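Local coordinates for Exo-beta-1,3-glucanase (Streptomyces sp. SirexAA-E, PDB 4PEY), which hydrolyses laminarin and laminarioligosaccharides from their non-reducing ends as a secreted exo-beta-1,3-glucanase, giving glucose and laminaribiose, at residues G122-V128 with G142-D148; T322-D328 with T348-S354; Y455-Y461 with G495-N501. The protein carries 1 engineered substitution. One frame throughout, in Å; residues are numbered along the deposited sequence.

Contact 1: G122-V128 with G142-D148; sequences GTNRWAV and GLNLAPD. With BGC (beta-D-glucopyranose), chain C.
Strands 123-125 and 142-144 run parallel, their axes 4.4 Å apart at closest approach and 28° apart in direction. T123 pairs with G142, N124 with L143 and R125 with N144, at CA-CA distances of 4.4, 4.9 and 4.7 Å. Hydrogen bonds alternate along the pair: G142 N to G122 O (2.9 Å), N124 N to G142 O (2.9 Å), N144 N to N124 O (2.8 Å) and W126 N to N144 O (2.9 Å). A127 centres an inverse gamma turn beyond the strand. N124 and L143 point to the buried face, where N124 ND2 bonds to the carbonyl of V93; W126 CB lies 4.1 Å from L143 CD1. T123, R125 and N144 share the other face. N144 (chi1 t) closes an Asx turn, A146 N to N144 OD1 at 2.9 Å. R125, t at chi1 and chi2 and m at chi3, brings its NH2 2.9 Å from A146 O, a hydrogen bond, and 2.7 Å from a water that also accepts from N144 ND2 (3.0 Å) and donates to P147 O (3.0 Å). R125 NE gives a 2.9 Å hydrogen bond to O2 of the chain C glucose. NE and NH2 of R125 thus serve sugar, backbone and water at once, consistent with the turn after strand 142-144 holding R125, in the conformer given here, where it can meet the glycan.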
loop_
_atom_site.group_PDB
_atom_site.type_symbol
_atom_site.label_atom_id
_atom_site.label_comp_id
_atom_site.label_asym_id
_atom_site.label_seq_id
_atom_site.Cartn_x
_atom_site.Cartn_y
_atom_site.Cartn_z
ATOM N N GLY A 122 -24.709 6.694 10.757
ATOM C CA GLY A 122 -24.579 5.264 10.957
ATOM C C GLY A 122 -23.555 4.606 10.046
ATOM O O GLY A 122 -23.215 3.433 10.238
ATOM N N THR A 123 -23.058 5.353 9.059
ATOM C CA THR A 123 -22.108 4.805 8.090
ATOM C C THR A 123 -20.980 5.781 7.803
ATOM O O THR A 123 -21.226 6.934 7.453
ATOM C CB THR A 123 -22.812 4.438 6.760
ATOM O OG1 THR A 123 -23.839 3.471 7.017
ATOM C CG2 THR A 123 -21.825 3.853 5.763
ATOM N N ASN A 124 -19.742 5.314 7.949
ATOM C CA ASN A 124 -18.577 6.116 7.598
ATOM C C ASN A 124 -18.219 5.903 6.133
ATOM O O ASN A 124 -18.223 4.765 5.674
ATOM C CB ASN A 124 -17.381 5.744 8.483
ATOM C CG ASN A 124 -16.267 6.758 8.404
ATOM O OD1 ASN A 124 -16.309 7.785 9.080
ATOM N ND2 ASN A 124 -15.261 6.483 7.572
ATOM N N ARG A 125 -17.895 6.972 5.403
ATOM C CA ARG A 125 -17.503 6.834 4.000
ATOM C C ARG A 125 -15.999 7.006 3.817
ATOM O O ARG A 125 -15.440 8.069 4.126
ATOM C CB ARG A 125 -18.239 7.841 3.111
ATOM C CG ARG A 125 -17.938 7.640 1.623
ATOM C CD ARG A 125 -18.373 8.826 0.771
ATOM N NE ARG A 125 -19.738 9.245 1.072
ATOM C CZ ARG A 125 -20.827 8.665 0.580
ATOM N NH1 ARG A 125 -22.027 9.122 0.911
ATOM N NH2 ARG A 125 -20.718 7.626 -0.241
ATOM N N TRP A 126 -15.354 5.958 3.303
ATOM C CA TRP A 126 -13.910 5.956 3.019
ATOM C C TRP A 126 -13.725 5.592 1.542
ATOM O O TRP A 126 -13.349 4.467 1.198
ATOM C CB TRP A 126 -13.180 4.978 3.957
ATOM C CG TRP A 126 -11.664 4.942 3.883
ATOM C CD1 TRP A 126 -10.894 3.944 3.349
ATOM C CD2 TRP A 126 -10.748 5.926 4.388
ATOM N NE1 TRP A 126 -9.562 4.249 3.479
ATOM C CE2 TRP A 126 -9.441 5.461 4.110
ATOM C CE3 TRP A 126 -10.903 7.155 5.041
ATOM C CZ2 TRP A 126 -8.296 6.184 4.463
ATOM C CZ3 TRP A 126 -9.762 7.870 5.397
ATOM C CH2 TRP A 126 -8.476 7.382 5.099
ATOM N N ALA A 127 -14.028 6.547 0.665
ATOM C CA ALA A 127 -14.087 6.277 -0.772
ATOM C C ALA A 127 -12.747 6.557 -1.437
ATOM O O ALA A 127 -12.545 7.599 -2.068
ATOM C CB ALA A 127 -15.191 7.100 -1.417
ATOM N N VAL A 128 -11.835 5.604 -1.292
ATOM C CA VAL A 128 -10.451 5.791 -1.692
ATOM C C VAL A 128 -10.063 4.886 -2.843
ATOM O O VAL A 128 -10.755 3.899 -3.137
ATOM C CB VAL A 128 -9.504 5.515 -0.512
ATOM C CG1 VAL A 128 -9.788 6.498 0.621
ATOM C CG2 VAL A 128 -9.664 4.073 -0.024
ATOM N N GLY A 142 -21.617 1.062 9.869
ATOM C CA GLY A 142 -21.201 0.541 8.582
ATOM C C GLY A 142 -20.064 1.335 7.978
ATOM O O GLY A 142 -19.715 2.424 8.463
ATOM N N LEU A 143 -19.491 0.792 6.904
ATOM C CA LEU A 143 -18.397 1.439 6.201
ATOM C C LEU A 143 -18.689 1.388 4.706
ATOM O O LEU A 143 -18.738 0.309 4.114
ATOM C CB LEU A 143 -17.064 0.756 6.535
ATOM C CG LEU A 143 -15.793 1.347 5.917
ATOM C CD1 LEU A 143 -15.518 2.763 6.438
ATOM C CD2 LEU A 143 -14.596 0.434 6.173
ATOM N N ASN A 144 -18.915 2.558 4.116
ATOM C CA ASN A 144 -19.180 2.698 2.686
ATOM C C ASN A 144 -17.881 3.043 1.972
ATOM O O ASN A 144 -17.266 4.064 2.275
ATOM C CB ASN A 144 -20.240 3.788 2.451
ATOM C CG ASN A 144 -20.685 3.902 0.998
ATOM O OD1 ASN A 144 -20.076 3.342 0.085
ATOM N ND2 ASN A 144 -21.757 4.652 0.783
ATOM N N LEU A 145 -17.457 2.201 1.032
ATOM C CA LEU A 145 -16.189 2.415 0.339
ATOM C C LEU A 145 -16.346 3.145 -0.992
ATOM O O LEU A 145 -15.364 3.369 -1.703
ATOM C CB LEU A 145 -15.487 1.075 0.099
ATOM C CG LEU A 145 -15.291 0.206 1.343
ATOM C CD1 LEU A 145 -14.583 -1.097 0.966
ATOM C CD2 LEU A 145 -14.501 0.968 2.400
ATOM N N ALA A 146 -17.574 3.528 -1.324
ATOM C CA ALA A 146 -17.848 4.116 -2.634
ATOM C C ALA A 146 -18.126 5.614 -2.534
ATOM O O ALA A 146 -18.670 6.081 -1.535
ATOM C CB ALA A 146 -19.032 3.398 -3.301
ATOM N N PRO A 147 -17.755 6.375 -3.571
ATOM C CA PRO A 147 -18.063 7.807 -3.550
ATOM C C PRO A 147 -19.566 8.030 -3.630
ATOM O O PRO A 147 -20.291 7.150 -4.110
ATOM C CB PRO A 147 -17.349 8.339 -4.799
ATOM C CG PRO A 147 -17.281 7.156 -5.720
ATOM C CD PRO A 147 -17.060 5.974 -4.807
ATOM N N ASP A 148 -20.028 9.179 -3.150
ATOM C CA ASP A 148 -21.430 9.534 -3.287
ATOM C C ASP A 148 -21.758 9.561 -4.772
ATOM O O ASP A 148 -21.089 10.251 -5.544
ATOM C CB ASP A 148 -21.710 10.886 -2.630
ATOM C CG ASP A 148 -23.186 11.153 -2.444
ATOM O OD1 ASP A 148 -24.001 10.231 -2.658
ATOM O OD2 ASP A 148 -23.529 12.289 -2.065
HETATM C C2 BGC C . -19.898 12.054 4.106
HETATM C C3 BGC C . -21.004 11.242 4.769
HETATM C C4 BGC C . -21.369 11.817 6.140
HETATM C C5 BGC C . -21.585 13.325 6.058
HETATM C C6 BGC C . -21.756 13.941 7.441
HETATM C C1 BGC C . -20.278 13.529 4.107
HETATM O O2 BGC C . -19.685 11.605 2.777
HETATM O O3 BGC C . -20.579 9.908 4.894
HETATM O O4 BGC C . -22.550 11.204 6.620
HETATM O O5 BGC C . -20.482 13.949 5.439
HETATM O O6 BGC C . -22.379 15.202 7.334
HETATM O O HOH W 1 -21.957 5.976 -1.953
#

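Contact 2: T322-D328 with T348-S354; sequences TALKVGD and TLVEVGS
These strands come from neighbouring rungs of a right-handed parallel beta-helix, the fold of family 55 glycoside hydrolases, in a parallel sheet whose strands follow chain order. Strands 324-326 and 350-352 run 2° from parallel with axes 4.8 Å apart, pairing L324 with V350, K325 with E351 and V326 with V352 at CA-CA 4.9, 4.8 and 4.8 Å. The backbone is satisfied in alternation: E351 N to L324 O (2.9 Å), V326 N to E351 O (2.8 Å) and G353 N to V326 O (2.8 Å). At the chain's corner, L349 O accepts twice, from A323 N (2.9 Å) and L324 N (3.2 Å). On the other edges, A323, K325 and G327 bond through their backbones to I298 and I300, and V350 to S386. L324, V326, V350 and V352, all chi1 t, face inward, each beside its equivalent in the next rung: L324 CD2 is 4.4 Å from V350 CG1, and V326 CB 4.4 Å from V352 CG1. K325 and E351, both chi1 m, point to the other face; K325 NZ stays 4.2 Å from E351 OE1, beyond a salt bridge. E351 OE2 instead accepts from T348 OG1 (2.6 Å), whose hydroxyl lies 2.7 Å from T322 OG1. A water hydrogen-bonds T322 OG1 (3.0 Å) and, weakly, T348 N (3.4 Å). A CB on G353 (phi 88°, psi 162°) would jam against the preceding carbonyl O and D328 OD1. D328 (chi1 m) uses both carboxylate oxygens: S354 N donates to D328 OD1 at 2.8 Å, and S354 OG to D328 OD2 at 2.7 Å.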
loop_
_atom_site.group_PDB
_atom_site.type_symbol
_atom_site.label_atom_id
_atom_site.label_comp_id
_atom_site.label_asym_id
_atom_site.label_seq_id
_atom_site.Cartn_x
_atom_site.Cartn_y
_atom_site.Cartn_z
ATOM N N THR A 322 19.886 5.086 -5.011
ATOM C CA THR A 322 18.832 4.313 -4.381
ATOM C C THR A 322 18.351 5.093 -3.146
ATOM O O THR A 322 19.174 5.632 -2.413
ATOM C CB THR A 322 19.366 2.912 -4.006
ATOM O OG1 THR A 322 19.833 2.258 -5.200
ATOM C CG2 THR A 322 18.303 2.063 -3.321
ATOM N N ALA A 323 17.036 5.196 -2.931
ATOM C CA ALA A 323 16.522 5.979 -1.805
ATOM C C ALA A 323 16.744 5.282 -0.462
ATOM O O ALA A 323 17.101 5.919 0.535
ATOM C CB ALA A 323 15.026 6.276 -1.987
ATOM N N LEU A 324 16.498 3.974 -0.436
ATOM C CA LEU A 324 16.499 3.221 0.811
ATOM C C LEU A 324 17.104 1.841 0.607
ATOM O O LEU A 324 16.658 1.086 -0.263
ATOM C CB LEU A 324 15.071 3.091 1.347
ATOM C CG LEU A 324 14.896 2.279 2.628
ATOM C CD1 LEU A 324 15.651 2.927 3.776
ATOM C CD2 LEU A 324 13.419 2.137 2.960
ATOM N N LYS A 325 18.124 1.526 1.400
ATOM C CA LYS A 325 18.744 0.204 1.382
ATOM C C LYS A 325 18.689 -0.416 2.769
ATOM O O LYS A 325 19.263 0.124 3.707
ATOM C CB LYS A 325 20.204 0.288 0.922
ATOM C CG LYS A 325 20.401 0.641 -0.530
ATOM C CD LYS A 325 21.878 0.565 -0.893
ATOM C CE LYS A 325 22.089 0.765 -2.384
ATOM N NZ LYS A 325 23.486 0.432 -2.778
ATOM N N VAL A 326 17.992 -1.538 2.903
ATOM C CA VAL A 326 18.011 -2.280 4.157
ATOM C C VAL A 326 19.062 -3.383 4.064
ATOM O O VAL A 326 19.148 -4.088 3.052
ATOM C CB VAL A 326 16.633 -2.893 4.481
ATOM C CG1 VAL A 326 16.659 -3.573 5.830
ATOM C CG2 VAL A 326 15.550 -1.819 4.448
ATOM N N GLY A 327 19.874 -3.518 5.109
ATOM C CA GLY A 327 20.893 -4.553 5.137
ATOM C C GLY A 327 20.345 -5.944 5.400
ATOM O O GLY A 327 19.126 -6.142 5.521
ATOM N N ASP A 328 21.252 -6.911 5.505
ATOM C CA ASP A 328 20.883 -8.310 5.708
ATOM C C ASP A 328 20.667 -8.617 7.188
ATOM O O ASP A 328 21.359 -9.452 7.782
ATOM C CB ASP A 328 21.958 -9.217 5.114
ATOM C CG ASP A 328 22.117 -9.011 3.631
ATOM O OD1 ASP A 328 21.090 -8.829 2.958
ATOM O OD2 ASP A 328 23.263 -9.013 3.141
ATOM N N THR A 348 17.836 1.371 -8.817
ATOM C CA THR A 348 16.816 0.852 -7.899
ATOM C C THR A 348 16.349 1.986 -6.998
ATOM O O THR A 348 17.122 2.904 -6.733
ATOM C CB THR A 348 17.338 -0.290 -7.006
ATOM O OG1 THR A 348 18.421 0.199 -6.203
ATOM C CG2 THR A 348 17.814 -1.483 -7.828
ATOM N N LEU A 349 15.102 1.936 -6.526
ATOM C CA LEU A 349 14.632 2.937 -5.563
ATOM C C LEU A 349 14.688 2.419 -4.120
ATOM O O LEU A 349 15.047 3.157 -3.202
ATOM C CB LEU A 349 13.209 3.403 -5.906
ATOM C CG LEU A 349 13.131 4.271 -7.172
ATOM C CD1 LEU A 349 11.705 4.507 -7.608
ATOM C CD2 LEU A 349 13.854 5.617 -6.998
ATOM N N VAL A 350 14.318 1.154 -3.928
ATOM C CA VAL A 350 14.340 0.503 -2.616
ATOM C C VAL A 350 14.953 -0.887 -2.750
ATOM O O VAL A 350 14.532 -1.664 -3.614
ATOM C CB VAL A 350 12.917 0.377 -2.016
ATOM C CG1 VAL A 350 12.951 -0.340 -0.664
ATOM C CG2 VAL A 350 12.247 1.754 -1.899
ATOM N N GLU A 351 15.949 -1.188 -1.913
ATOM C CA GLU A 351 16.540 -2.523 -1.856
ATOM C C GLU A 351 16.402 -3.096 -0.458
ATOM O O GLU A 351 16.815 -2.465 0.514
ATOM C CB GLU A 351 18.020 -2.500 -2.254
ATOM C CG GLU A 351 18.257 -2.135 -3.700
ATOM C CD GLU A 351 19.734 -2.079 -4.071
ATOM O OE1 GLU A 351 20.579 -2.606 -3.311
ATOM O OE2 GLU A 351 20.046 -1.504 -5.137
ATOM N N VAL A 352 15.810 -4.282 -0.358
ATOM C CA VAL A 352 15.691 -4.962 0.928
ATOM C C VAL A 352 16.645 -6.147 0.921
ATOM O O VAL A 352 16.369 -7.179 0.297
ATOM C CB VAL A 352 14.246 -5.437 1.207
ATOM C CG1 VAL A 352 14.147 -6.030 2.611
ATOM C CG2 VAL A 352 13.267 -4.281 1.052
ATOM N N GLY A 353 17.779 -5.992 1.596
ATOM C CA GLY A 353 18.823 -7.000 1.555
ATOM C C GLY A 353 19.797 -6.800 0.405
ATOM O O GLY A 353 19.495 -6.083 -0.550
ATOM N N SER A 354 20.962 -7.436 0.497
ATOM C CA SER A 354 21.977 -7.350 -0.554
ATOM C C SER A 354 21.732 -8.362 -1.672
ATOM O O SER A 354 21.047 -9.362 -1.473
ATOM C CB SER A 354 23.377 -7.563 0.031
ATOM O OG SER A 354 23.535 -8.895 0.494
HETATM O O HOH W 2 20.281 3.504 -7.863
#

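Contact 3: Y455-Y461 with G495-N501; sequences YQNAKAY and GSYCYFN. Engineered in segment 455-461: A458 (natural residue Glu). With BGC (beta-D-glucopyranose), chain B; BGC (beta-D-glucopyranose), chain D.
Backbone hydrogen bonds fix the pair first. Strands 455-458 and 495-498 are parallel, 13° apart with axes 4.4 Å at closest, matching Q456 with G495, N457 with S496 and A458 with Y497 (CA-CA 5.2, 4.5 and 4.5 Å). G495 N donates to Y455 O (3.0 Å), N457 N to G495 O (2.9 Å), Y497 N to N457 O (2.9 Å) and K459 N to Y497 O (2.8 Å). Among polar side chains, S496 OG (chi1 t) donates to N457 OD1 at 2.7 Å, while Q456 turns to Q130 and E436. One water bridges Y455 O (2.9 Å) and Y497 OH (2.8 Å), itself bonded to Q174; another bridges A460 O (2.8 Å) and Y499 N (2.9 Å). Aromatic contacts follow where the strands end. Y499 (chi1 t) sets its ring edge against the face of Y461 (chi1 m), a T-shaped pair with centroids 5.0 Å apart and planes at 85°, and Y499 CB makes a CH-pi contact 4.0 Å from the Y461 centroid. Y461 OH lies 3.0 Å from O4 of the chain B glucosyl unit, and Y499 CE1 3.6 Å from its O6. On the face of Q456 and Y497 sits A458, engineered from the glutamate inferred to be the proton donor. This is part of the active site of a family 55 beta-helical exo-glucanase, with linked glucosyl units beside the strand ends.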
loop_
_atom_site.group_PDB
_atom_site.type_symbol
_atom_site.label_atom_id
_atom_site.label_comp_id
_atom_site.label_asym_id
_atom_site.label_seq_id
_atom_site.Cartn_x
_atom_site.Cartn_y
_atom_site.Cartn_z
ATOM N N TYR A 455 -3.552 -9.207 -5.528
ATOM C CA TYR A 455 -2.748 -8.427 -6.459
ATOM C C TYR A 455 -3.654 -7.577 -7.328
ATOM O O TYR A 455 -4.662 -8.068 -7.849
ATOM C CB TYR A 455 -1.887 -9.334 -7.343
ATOM C CG TYR A 455 -0.983 -8.604 -8.318
ATOM C CD1 TYR A 455 -0.064 -7.663 -7.866
ATOM C CD2 TYR A 455 -1.026 -8.875 -9.690
ATOM C CE1 TYR A 455 0.781 -7.002 -8.743
ATOM C CE2 TYR A 455 -0.173 -8.224 -10.586
ATOM C CZ TYR A 455 0.731 -7.289 -10.106
ATOM O OH TYR A 455 1.583 -6.630 -10.971
ATOM N N GLN A 456 -3.299 -6.305 -7.475
ATOM C CA GLN A 456 -3.974 -5.423 -8.428
ATOM C C GLN A 456 -2.944 -4.775 -9.332
ATOM O O GLN A 456 -1.997 -4.138 -8.852
ATOM C CB GLN A 456 -4.797 -4.339 -7.720
ATOM C CG GLN A 456 -5.607 -3.447 -8.702
ATOM C CD GLN A 456 -4.849 -2.218 -9.188
ATOM O OE1 GLN A 456 -4.268 -1.472 -8.393
ATOM N NE2 GLN A 456 -4.849 -2.006 -10.508
ATOM N N ASN A 457 -3.126 -4.953 -10.639
ATOM C CA ASN A 457 -2.282 -4.319 -11.632
ATOM C C ASN A 457 -3.106 -3.642 -12.711
ATOM O O ASN A 457 -4.213 -4.087 -13.026
ATOM C CB ASN A 457 -1.355 -5.345 -12.286
ATOM C CG ASN A 457 -0.776 -4.847 -13.598
ATOM O OD1 ASN A 457 -1.337 -5.079 -14.675
ATOM N ND2 ASN A 457 0.350 -4.150 -13.515
ATOM N N ALA A 458 -2.574 -2.554 -13.259
ATOM C CA ALA A 458 -3.011 -2.071 -14.564
ATOM C C ALA A 458 -1.758 -1.909 -15.393
ATOM O O ALA A 458 -0.730 -1.456 -14.882
ATOM C CB ALA A 458 -3.783 -0.760 -14.464
ATOM N N LYS A 459 -1.827 -2.295 -16.663
ATOM C CA LYS A 459 -0.675 -2.194 -17.550
ATOM C C LYS A 459 -0.461 -0.744 -17.985
ATOM O O LYS A 459 -1.343 0.099 -17.809
ATOM C CB LYS A 459 -0.857 -3.116 -18.763
ATOM C CG LYS A 459 -0.802 -4.619 -18.421
ATOM C CD LYS A 459 0.536 -5.057 -17.813
ATOM C CE LYS A 459 1.716 -4.791 -18.736
ATOM N NZ LYS A 459 3.033 -5.117 -18.106
ATOM N N ALA A 460 0.722 -0.454 -18.519
ATOM C CA ALA A 460 1.017 0.871 -19.072
ATOM C C ALA A 460 -0.033 1.274 -20.105
ATOM O O ALA A 460 -0.360 0.485 -20.987
ATOM C CB ALA A 460 2.406 0.884 -19.708
ATOM N N TYR A 461 -0.544 2.500 -20.004
ATOM C CA TYR A 461 -1.553 2.984 -20.955
ATOM C C TYR A 461 -0.919 3.516 -22.237
ATOM O O TYR A 461 -1.588 3.621 -23.278
ATOM C CB TYR A 461 -2.405 4.107 -20.357
ATOM C CG TYR A 461 -3.160 3.780 -19.095
ATOM C CD1 TYR A 461 -3.353 2.464 -18.681
ATOM C CD2 TYR A 461 -3.694 4.799 -18.316
ATOM C CE1 TYR A 461 -4.058 2.178 -17.514
ATOM C CE2 TYR A 461 -4.396 4.526 -17.158
ATOM C CZ TYR A 461 -4.575 3.217 -16.762
ATOM O OH TYR A 461 -5.272 2.949 -15.610
ATOM N N GLY A 495 -5.547 -9.687 -10.181
ATOM C CA GLY A 495 -6.093 -9.112 -11.401
ATOM C C GLY A 495 -5.161 -8.148 -12.106
ATOM O O GLY A 495 -4.440 -7.379 -11.457
ATOM N N SER A 496 -5.180 -8.195 -13.438
ATOM C CA SER A 496 -4.443 -7.252 -14.278
ATOM C C SER A 496 -5.398 -6.621 -15.285
ATOM O O SER A 496 -6.145 -7.341 -15.942
ATOM C CB SER A 496 -3.293 -7.959 -15.007
ATOM O OG SER A 496 -2.651 -7.093 -15.936
ATOM N N TYR A 497 -5.374 -5.292 -15.403
ATOM C CA TYR A 497 -6.307 -4.573 -16.283
ATOM C C TYR A 497 -5.537 -3.824 -17.368
ATOM O O TYR A 497 -4.428 -3.349 -17.120
ATOM C CB TYR A 497 -7.179 -3.582 -15.494
ATOM C CG TYR A 497 -7.606 -4.082 -14.132
ATOM C CD1 TYR A 497 -8.039 -5.395 -13.946
ATOM C CD2 TYR A 497 -7.572 -3.242 -13.025
ATOM C CE1 TYR A 497 -8.405 -5.861 -12.694
ATOM C CE2 TYR A 497 -7.928 -3.700 -11.772
ATOM C CZ TYR A 497 -8.358 -5.005 -11.613
ATOM O OH TYR A 497 -8.723 -5.460 -10.358
ATOM N N CYS A 498 -6.099 -3.709 -18.571
ATOM C CA CYS A 498 -5.432 -2.915 -19.600
ATOM C C CYS A 498 -6.298 -1.752 -20.077
ATOM O O CYS A 498 -7.529 -1.793 -20.043
ATOM C CB CYS A 498 -4.995 -3.780 -20.797
ATOM S SG CYS A 498 -6.294 -4.367 -21.913
ATOM N N TYR A 499 -5.619 -0.701 -20.504
ATOM C CA TYR A 499 -6.255 0.491 -21.032
ATOM C C TYR A 499 -5.225 1.141 -21.947
ATOM O O TYR A 499 -4.617 2.161 -21.620
ATOM C CB TYR A 499 -6.710 1.417 -19.899
ATOM C CG TYR A 499 -7.394 2.698 -20.313
ATOM C CD1 TYR A 499 -8.647 2.685 -20.929
ATOM C CD2 TYR A 499 -6.806 3.930 -20.048
ATOM C CE1 TYR A 499 -9.283 3.873 -21.286
ATOM C CE2 TYR A 499 -7.428 5.111 -20.397
ATOM C CZ TYR A 499 -8.659 5.082 -21.014
ATOM O OH TYR A 499 -9.255 6.273 -21.346
ATOM N N PHE A 500 -5.017 0.508 -23.097
ATOM C CA PHE A 500 -4.069 1.010 -24.073
ATOM C C PHE A 500 -4.723 2.151 -24.850
ATOM O O PHE A 500 -5.165 1.975 -25.984
ATOM C CB PHE A 500 -3.607 -0.122 -25.006
ATOM C CG PHE A 500 -2.739 -1.158 -24.328
ATOM C CD1 PHE A 500 -1.403 -0.895 -24.059
ATOM C CD2 PHE A 500 -3.255 -2.402 -23.974
ATOM C CE1 PHE A 500 -0.592 -1.855 -23.433
ATOM C CE2 PHE A 500 -2.449 -3.364 -23.355
ATOM C CZ PHE A 500 -1.119 -3.086 -23.084
ATOM N N ASN A 501 -4.800 3.329 -24.239
ATOM C CA ASN A 501 -5.579 4.399 -24.855
ATOM C C ASN A 501 -4.805 5.129 -25.945
ATOM O O ASN A 501 -5.410 5.690 -26.856
ATOM C CB ASN A 501 -6.108 5.388 -23.796
ATOM C CG ASN A 501 -5.009 6.166 -23.088
ATOM O OD1 ASN A 501 -3.875 5.713 -22.976
ATOM N ND2 ASN A 501 -5.360 7.348 -22.589
HETATM C C2 BGC B . -9.860 2.482 -13.774
HETATM C C3 BGC B . -8.773 3.525 -13.997
HETATM C C4 BGC B . -8.564 3.739 -15.488
HETATM C C5 BGC B . -9.892 4.081 -16.141
HETATM C C6 BGC B . -9.706 4.297 -17.637
HETATM C C1 BGC B . -11.118 2.793 -14.576
HETATM O O2 BGC B . -10.197 2.473 -12.403
HETATM O O3 BGC B . -7.595 2.969 -13.374
HETATM O O4 BGC B . -7.609 4.766 -15.678
HETATM O O5 BGC B . -10.795 3.008 -15.938
HETATM O O6 BGC B . -10.941 4.676 -18.211
HETATM C C2 BGC D . -5.551 3.256 -12.181
HETATM C C3 BGC D . -4.637 4.286 -11.523
HETATM C C4 BGC D . -4.726 5.604 -12.275
HETATM C C5 BGC D . -6.174 6.064 -12.330
HETATM C C6 BGC D . -6.294 7.401 -13.045
HETATM C C1 BGC D . -6.950 3.816 -12.451
HETATM O O2 BGC D . -5.628 2.104 -11.353
HETATM O O3 BGC D . -3.302 3.827 -11.552
HETATM O O4 BGC D . -3.918 6.581 -11.662
HETATM O O5 BGC D . -6.908 5.100 -13.048
HETATM O O6 BGC D . -6.039 7.221 -14.419
HETATM O O HOH W 3 -7.299 -6.998 -8.473
HETATM O O HOH W 4 -2.761 -0.892 -20.784
#

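All three contacts join consecutive parallel rungs of beta-helical sheets, yet each belongs to a different sheet. Contact 1 lies in the sheet of the N-terminal half, contacts 2 and 3 in two sheets of the C-terminal half, and contacts 1 and 2 fall on opposite sides of the chain's centre. Contact 3 is the most buried and adds a tyrosine pair and buried amides to the same backbone pairing at the catalytic pocket; contacts 1 and 2 are only partly buried. Contact 1 meets glycan through an arginine, contact 3 through tyrosines, whereas contact 2 binds no sugar and keeps the hydrogen bonds of T348 with E351 and D328 with S354 within its segments. None touches another.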